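Local coordinates for Thiol:disulfide interchange protein DsbC (Haemophilus influenzae, PDB 1T3B), which probably acts in the periplasm as a homodimeric thiol:disulfide oxidoreductase and isomerase, passing its disulfide to other proteins and reshuffling their disulfide bonds, at residues 81-86 against 115-120; 88-93 against 183-188. One frame throughout, in Å; residues are numbered along the deposited sequence.

Contact 1 of 2, residues 81-86 against 115-120; sequences YPAKNE and GITVRY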
loop_
_atom_site.group_PDB
_atom_site.type_symbol
_atom_site.label_atom_id
_atom_site.label_comp_id
_atom_site.label_asym_id
_atom_site.label_seq_id
_atom_site.Cartn_x
_atom_site.Cartn_y
_atom_site.Cartn_z
ATOM N N TYR A 81 -9.179 25.438 24.990
ATOM C CA TYR A 81 -9.993 25.536 26.187
ATOM C C TYR A 81 -9.186 24.829 27.283
ATOM O O TYR A 81 -9.547 23.735 27.704
ATOM C CB TYR A 81 -11.323 24.799 25.988
ATOM C CG TYR A 81 -12.281 25.470 25.039
ATOM C CD1 TYR A 81 -13.216 26.384 25.499
ATOM C CD2 TYR A 81 -12.243 25.204 23.678
ATOM C CE1 TYR A 81 -14.086 27.015 24.634
ATOM C CE2 TYR A 81 -13.109 25.832 22.806
ATOM C CZ TYR A 81 -14.029 26.738 23.290
ATOM O OH TYR A 81 -14.896 27.368 22.428
ATOM N N PRO A 82 -8.097 25.455 27.769
ATOM C CA PRO A 82 -7.208 24.916 28.809
ATOM C C PRO A 82 -7.934 24.474 30.069
ATOM O O PRO A 82 -9.067 24.879 30.308
ATOM C CB PRO A 82 -6.258 26.075 29.094
ATOM C CG PRO A 82 -6.332 26.927 27.851
ATOM C CD PRO A 82 -7.788 26.874 27.525
ATOM N N ALA A 83 -7.281 23.649 30.880
ATOM C CA ALA A 83 -7.889 23.182 32.121
ATOM C C ALA A 83 -7.083 23.701 33.303
ATOM O O ALA A 83 -5.868 23.873 33.175
ATOM C CB ALA A 83 -7.927 21.666 32.146
ATOM N N LYS A 84 -7.756 23.952 34.435
ATOM C CA LYS A 84 -7.102 24.447 35.660
ATOM C C LYS A 84 -5.625 24.144 35.486
ATOM O O LYS A 84 -4.809 25.051 35.295
ATOM C CB LYS A 84 -7.653 23.722 36.877
ATOM N N ASN A 85 -5.294 22.856 35.569
ATOM C CA ASN A 85 -3.944 22.393 35.295
ATOM C C ASN A 85 -4.042 20.985 34.714
ATOM O O ASN A 85 -4.407 20.003 35.375
ATOM C CB ASN A 85 -3.005 22.437 36.504
ATOM C CG ASN A 85 -1.565 22.839 36.100
ATOM O OD1 ASN A 85 -0.984 22.282 35.149
ATOM N ND2 ASN A 85 -0.993 23.809 36.818
ATOM N N GLU A 86 -3.728 20.953 33.428
ATOM C CA GLU A 86 -3.770 19.783 32.585
ATOM C C GLU A 86 -2.930 18.583 32.962
ATOM O O GLU A 86 -1.809 18.708 33.467
ATOM C CB GLU A 86 -3.400 20.190 31.156
ATOM C CG GLU A 86 -2.054 20.871 31.070
ATOM C CD GLU A 86 -1.691 21.281 29.665
ATOM O OE1 GLU A 86 -2.453 22.057 29.051
ATOM O OE2 GLU A 86 -0.634 20.830 29.177
ATOM N N GLY A 115 -8.774 17.469 33.977
ATOM C CA GLY A 115 -7.398 17.765 33.626
ATOM C C GLY A 115 -7.091 17.560 32.158
ATOM O O GLY A 115 -5.958 17.231 31.798
ATOM N N ILE A 116 -8.091 17.748 31.301
ATOM C CA ILE A 116 -7.886 17.572 29.867
ATOM C C ILE A 116 -8.132 18.863 29.098
ATOM O O ILE A 116 -9.231 19.393 29.092
ATOM C CB ILE A 116 -8.816 16.476 29.285
ATOM C CG1 ILE A 116 -8.704 15.189 30.104
ATOM C CG2 ILE A 116 -8.432 16.183 27.840
ATOM C CD1 ILE A 116 -9.544 14.043 29.579
ATOM N N THR A 117 -7.086 19.354 28.453
ATOM C CA THR A 117 -7.141 20.566 27.647
ATOM C C THR A 117 -7.653 20.216 26.252
ATOM O O THR A 117 -7.015 19.442 25.533
ATOM C CB THR A 117 -5.741 21.182 27.494
ATOM O OG1 THR A 117 -5.374 21.836 28.711
ATOM C CG2 THR A 117 -5.708 22.168 26.346
ATOM N N VAL A 118 -8.790 20.786 25.861
ATOM C CA VAL A 118 -9.353 20.507 24.545
ATOM C C VAL A 118 -8.903 21.553 23.526
ATOM O O VAL A 118 -9.069 22.742 23.734
ATOM C CB VAL A 118 -10.893 20.459 24.610
ATOM C CG1 VAL A 118 -11.466 20.167 23.240
ATOM C CG2 VAL A 118 -11.335 19.390 25.597
ATOM N N ARG A 119 -8.319 21.101 22.423
ATOM C CA ARG A 119 -7.834 22.000 21.381
ATOM C C ARG A 119 -8.533 21.678 20.064
ATOM O O ARG A 119 -8.366 20.594 19.522
ATOM C CB ARG A 119 -6.321 21.837 21.221
ATOM C CG ARG A 119 -5.589 21.582 22.534
ATOM C CD ARG A 119 -4.083 21.749 22.390
ATOM N NE ARG A 119 -3.550 20.935 21.305
ATOM C CZ ARG A 119 -2.266 20.869 20.973
ATOM N NH1 ARG A 119 -1.366 21.573 21.646
ATOM N NH2 ARG A 119 -1.885 20.095 19.967
ATOM N N TYR A 120 -9.313 22.617 19.546
ATOM C CA TYR A 120 -10.039 22.374 18.313
ATOM C C TYR A 120 -9.349 22.766 17.026
ATOM O O TYR A 120 -8.729 23.820 16.912
ATOM C CB TYR A 120 -11.400 23.079 18.305
ATOM C CG TYR A 120 -12.414 22.627 19.324
ATOM C CD1 TYR A 120 -12.894 21.317 19.354
ATOM C CD2 TYR A 120 -12.927 23.531 20.237
ATOM C CE1 TYR A 120 -13.869 20.932 20.279
ATOM C CE2 TYR A 120 -13.891 23.154 21.155
ATOM C CZ TYR A 120 -14.354 21.867 21.174
ATOM O OH TYR A 120 -15.292 21.546 22.119
#

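Contact 2 of 2, residues 88-93 against 183-188; sequences HVVTVF and PSIVTS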
loop_
_atom_site.group_PDB
_atom_site.type_symbol
_atom_site.label_atom_id
_atom_site.label_comp_id
_atom_site.label_asym_id
_atom_site.label_seq_id
_atom_site.Cartn_x
_atom_site.Cartn_y
_atom_site.Cartn_z
ATOM N N HIS A 88 -3.757 16.127 30.585
ATOM C CA HIS A 88 -3.918 15.684 29.198
ATOM C C HIS A 88 -4.135 16.863 28.244
ATOM O O HIS A 88 -4.646 17.908 28.640
ATOM C CB HIS A 88 -5.093 14.718 29.100
ATOM C CG HIS A 88 -4.994 13.559 30.040
ATOM N ND1 HIS A 88 -3.933 12.677 30.026
ATOM C CD2 HIS A 88 -5.815 13.148 31.036
ATOM C CE1 HIS A 88 -4.105 11.774 30.977
ATOM N NE2 HIS A 88 -5.239 12.038 31.604
ATOM N N VAL A 89 -3.746 16.682 26.987
ATOM C CA VAL A 89 -3.872 17.726 25.974
ATOM C C VAL A 89 -4.288 17.086 24.654
ATOM O O VAL A 89 -3.437 16.742 23.833
ATOM C CB VAL A 89 -2.522 18.447 25.755
ATOM C CG1 VAL A 89 -2.655 19.531 24.703
ATOM C CG2 VAL A 89 -2.041 19.038 27.053
ATOM N N VAL A 90 -5.590 16.936 24.438
ATOM C CA VAL A 90 -6.073 16.317 23.212
ATOM C C VAL A 90 -6.611 17.293 22.168
ATOM O O VAL A 90 -7.291 18.252 22.502
ATOM C CB VAL A 90 -7.158 15.285 23.540
ATOM C CG1 VAL A 90 -6.653 14.364 24.631
ATOM C CG2 VAL A 90 -8.445 15.985 23.976
ATOM N N THR A 91 -6.287 17.037 20.902
ATOM C CA THR A 91 -6.750 17.852 19.784
ATOM C C THR A 91 -7.966 17.170 19.155
ATOM O O THR A 91 -7.913 16.000 18.789
ATOM C CB THR A 91 -5.681 18.001 18.711
ATOM O OG1 THR A 91 -4.477 18.504 19.295
ATOM C CG2 THR A 91 -6.150 18.974 17.651
ATOM N N VAL A 92 -9.053 17.918 19.015
ATOM C CA VAL A 92 -10.300 17.390 18.478
ATOM C C VAL A 92 -10.655 18.006 17.145
ATOM O O VAL A 92 -10.595 19.225 17.001
ATOM C CB VAL A 92 -11.448 17.684 19.453
ATOM C CG1 VAL A 92 -12.765 17.237 18.889
ATOM C CG2 VAL A 92 -11.172 17.032 20.761
ATOM N N PHE A 93 -11.008 17.171 16.167
ATOM C CA PHE A 93 -11.428 17.683 14.865
ATOM C C PHE A 93 -12.928 17.822 14.984
ATOM O O PHE A 93 -13.645 16.871 15.261
ATOM C CB PHE A 93 -11.044 16.741 13.732
ATOM C CG PHE A 93 -9.586 16.786 13.386
ATOM C CD1 PHE A 93 -8.661 16.040 14.107
ATOM C CD2 PHE A 93 -9.129 17.597 12.353
ATOM C CE1 PHE A 93 -7.300 16.105 13.801
ATOM C CE2 PHE A 93 -7.781 17.668 12.043
ATOM C CZ PHE A 93 -6.864 16.921 12.768
ATOM N N PRO A 183 -17.145 14.126 16.285
ATOM C CA PRO A 183 -15.789 14.561 16.619
ATOM C C PRO A 183 -14.775 13.434 16.522
ATOM O O PRO A 183 -15.133 12.259 16.482
ATOM C CB PRO A 183 -15.943 15.061 18.047
ATOM C CG PRO A 183 -16.955 14.135 18.590
ATOM C CD PRO A 183 -17.979 14.068 17.494
ATOM N N SER A 184 -13.502 13.802 16.484
ATOM C CA SER A 184 -12.429 12.824 16.428
ATOM C C SER A 184 -11.299 13.396 17.265
ATOM O O SER A 184 -10.741 14.426 16.919
ATOM C CB SER A 184 -11.969 12.595 14.984
ATOM O OG SER A 184 -12.994 12.006 14.200
ATOM N N ILE A 185 -10.989 12.719 18.370
ATOM C CA ILE A 185 -9.950 13.118 19.314
ATOM C C ILE A 185 -8.581 12.532 18.986
ATOM O O ILE A 185 -8.415 11.319 18.945
ATOM C CB ILE A 185 -10.288 12.644 20.736
ATOM C CG1 ILE A 185 -11.613 13.234 21.221
ATOM C CG2 ILE A 185 -9.162 13.002 21.655
ATOM C CD1 ILE A 185 -12.832 12.407 20.909
ATOM N N VAL A 186 -7.592 13.387 18.765
ATOM C CA VAL A 186 -6.244 12.914 18.474
ATOM C C VAL A 186 -5.417 13.074 19.730
ATOM O O VAL A 186 -5.245 14.171 20.243
ATOM C CB VAL A 186 -5.580 13.710 17.348
ATOM C CG1 VAL A 186 -4.144 13.253 17.172
ATOM C CG2 VAL A 186 -6.358 13.521 16.068
ATOM N N THR A 187 -4.906 11.960 20.223
ATOM C CA THR A 187 -4.110 11.939 21.439
ATOM C C THR A 187 -2.831 12.750 21.317
ATOM O O THR A 187 -2.364 13.022 20.220
ATOM C CB THR A 187 -3.773 10.488 21.810
ATOM O OG1 THR A 187 -4.240 10.210 23.138
ATOM C CG2 THR A 187 -2.281 10.245 21.711
ATOM N N SER A 188 -2.273 13.143 22.455
ATOM C CA SER A 188 -1.044 13.925 22.465
ATOM C C SER A 188 0.146 13.084 22.037
ATOM O O SER A 188 1.207 13.615 21.713
ATOM C CB SER A 188 -0.805 14.506 23.857
ATOM O OG SER A 188 -1.050 13.532 24.859
HETATM O O HOH W 1 -3.248 16.498 20.887
#

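Contact 1 of 2, residues 81-86 against 115-120
Thr-117 OG1 takes hold of both Glu-86 and Ala-83. It donates to Glu-86 OE1 at 2.9 Å, reaching that oxygen from above the carboxylate, 37° out of its plane, and it accepts a weak bond of 3.4 Å from Ala-83 N. With OG1 anti to the carbonyl carbon (chi1 -76°), the hydroxyl lies within reach of Ala-83 N and of the Glu-86 carboxylate. The Glu-86 side chain crosses the threonine obliquely, and Glu-86 CB also lies 3.5 Å from Thr-117 OG1.

The backbone supplies one bridge: Tyr-81 N donates to Val-118 O at 3.0 Å, which makes Tyr-81 and Val-118 an antiparallel hydrogen-bonded pair. Here the short strand 79-81 flanks strand 116-122 at one border of the thioredoxin-fold sheet, and the chain then loops away toward strand 88-94. Gly-115, at positive phi, is the C-prime residue of the Schellman motif closing helix 108-113, and Glu-86 CA makes a CA-H...O contact with its carbonyl.

Among the aromatic groups, the Tyr-81 and Tyr-120 rings meet rim to rim, planes 78° apart, with Tyr-81 CE2 3.2 Å from Tyr-120 CE2. Val-118 CG1 sits over one face of Tyr-120, toward the rim, while Tyr-81 OH is hydrogen-bonded to Asn-150 OD1 and His-105 NE2.

Contact 2 of 2, residues 88-93 against 183-188
Val-89 O and Ser-188 CB meet at 3.5 Å where strand 88-93 begins to run beside segment 183-188. From there the two go on as antiparallel neighbours in the thioredoxin-fold sheet, in which 184-186 is an outermost strand of this chain, paired with 88-94. Val-89 O also accepts a bond from a water that donates to Val-186 O and accepts from Thr-91 OG1, so the water ties Val-89 O to the first hydrogen-bonded pair, beside the backbone bond to Val-186 O.

Val-90 packs on Ile-185, its CB 3.6 Å from Ile-185 CG2. CG2 of Ile-185, anti to its backbone N, is the branch that reaches Val-90, while CG1 turns to Val-92; Leu-206 of helix 199-208 also touches Val-90.

Thr-91 and Val-186 form a hydrogen-bonded pair with both backbone bonds made. Val-186 N points almost straight at Thr-91 O, 2.6 Å away with an N-H...O angle of 174°, whereas the return bond, from Thr-91 N to Val-186 O, is longer at 3.1 Å. The threonine hydroxyl has a further partner in Arg-119.

Val-92 faces Ile-185 in a non-hydrogen-bonded pair, and its two methyls divide the work: CG2 lies 3.9 Å from Ile-185 CG1, and CG1 packs beside Pro-183 CB. Pro-183 follows a cis peptide bond, as the cis-proline characteristic of thioredoxin-fold active sites does; it touches the redox-active Cys-98 and Cys-101 and also Leu-104 of helix 99-105, which packs on Val-92 too.

Phe-93 N donates to Ser-184 O at 2.9 Å, and a weak bond runs back from Ser-184 N to Phe-93 O. The Phe-93 ring presents its edge to Val-186, where Phe-93 CE1 comes within 3.6 Å of Val-186 CG2.

Both contacts belong to one mixed sheet, ordered 79-81, 116-122, 88-94, 184-186, and their centres lie about 11 Å apart. Contact 1 joins the first two strands and the loop between 79-81 and 88-94; contact 2 joins the last two. The central strands 116-122 and 88-94 run parallel and fasten the contacts together, with Gly-115 O 2.7 Å from His-88 N in a probable hydrogen bond. Along the chain the segments alternate: 81-86, 88-93, 115-120, 183-188. Residues far apart in sequence thus build one continuous sheet within the thioredoxin-like domain, and Pro-183, just ahead of strand 184-186, places contact 2 beside the active site.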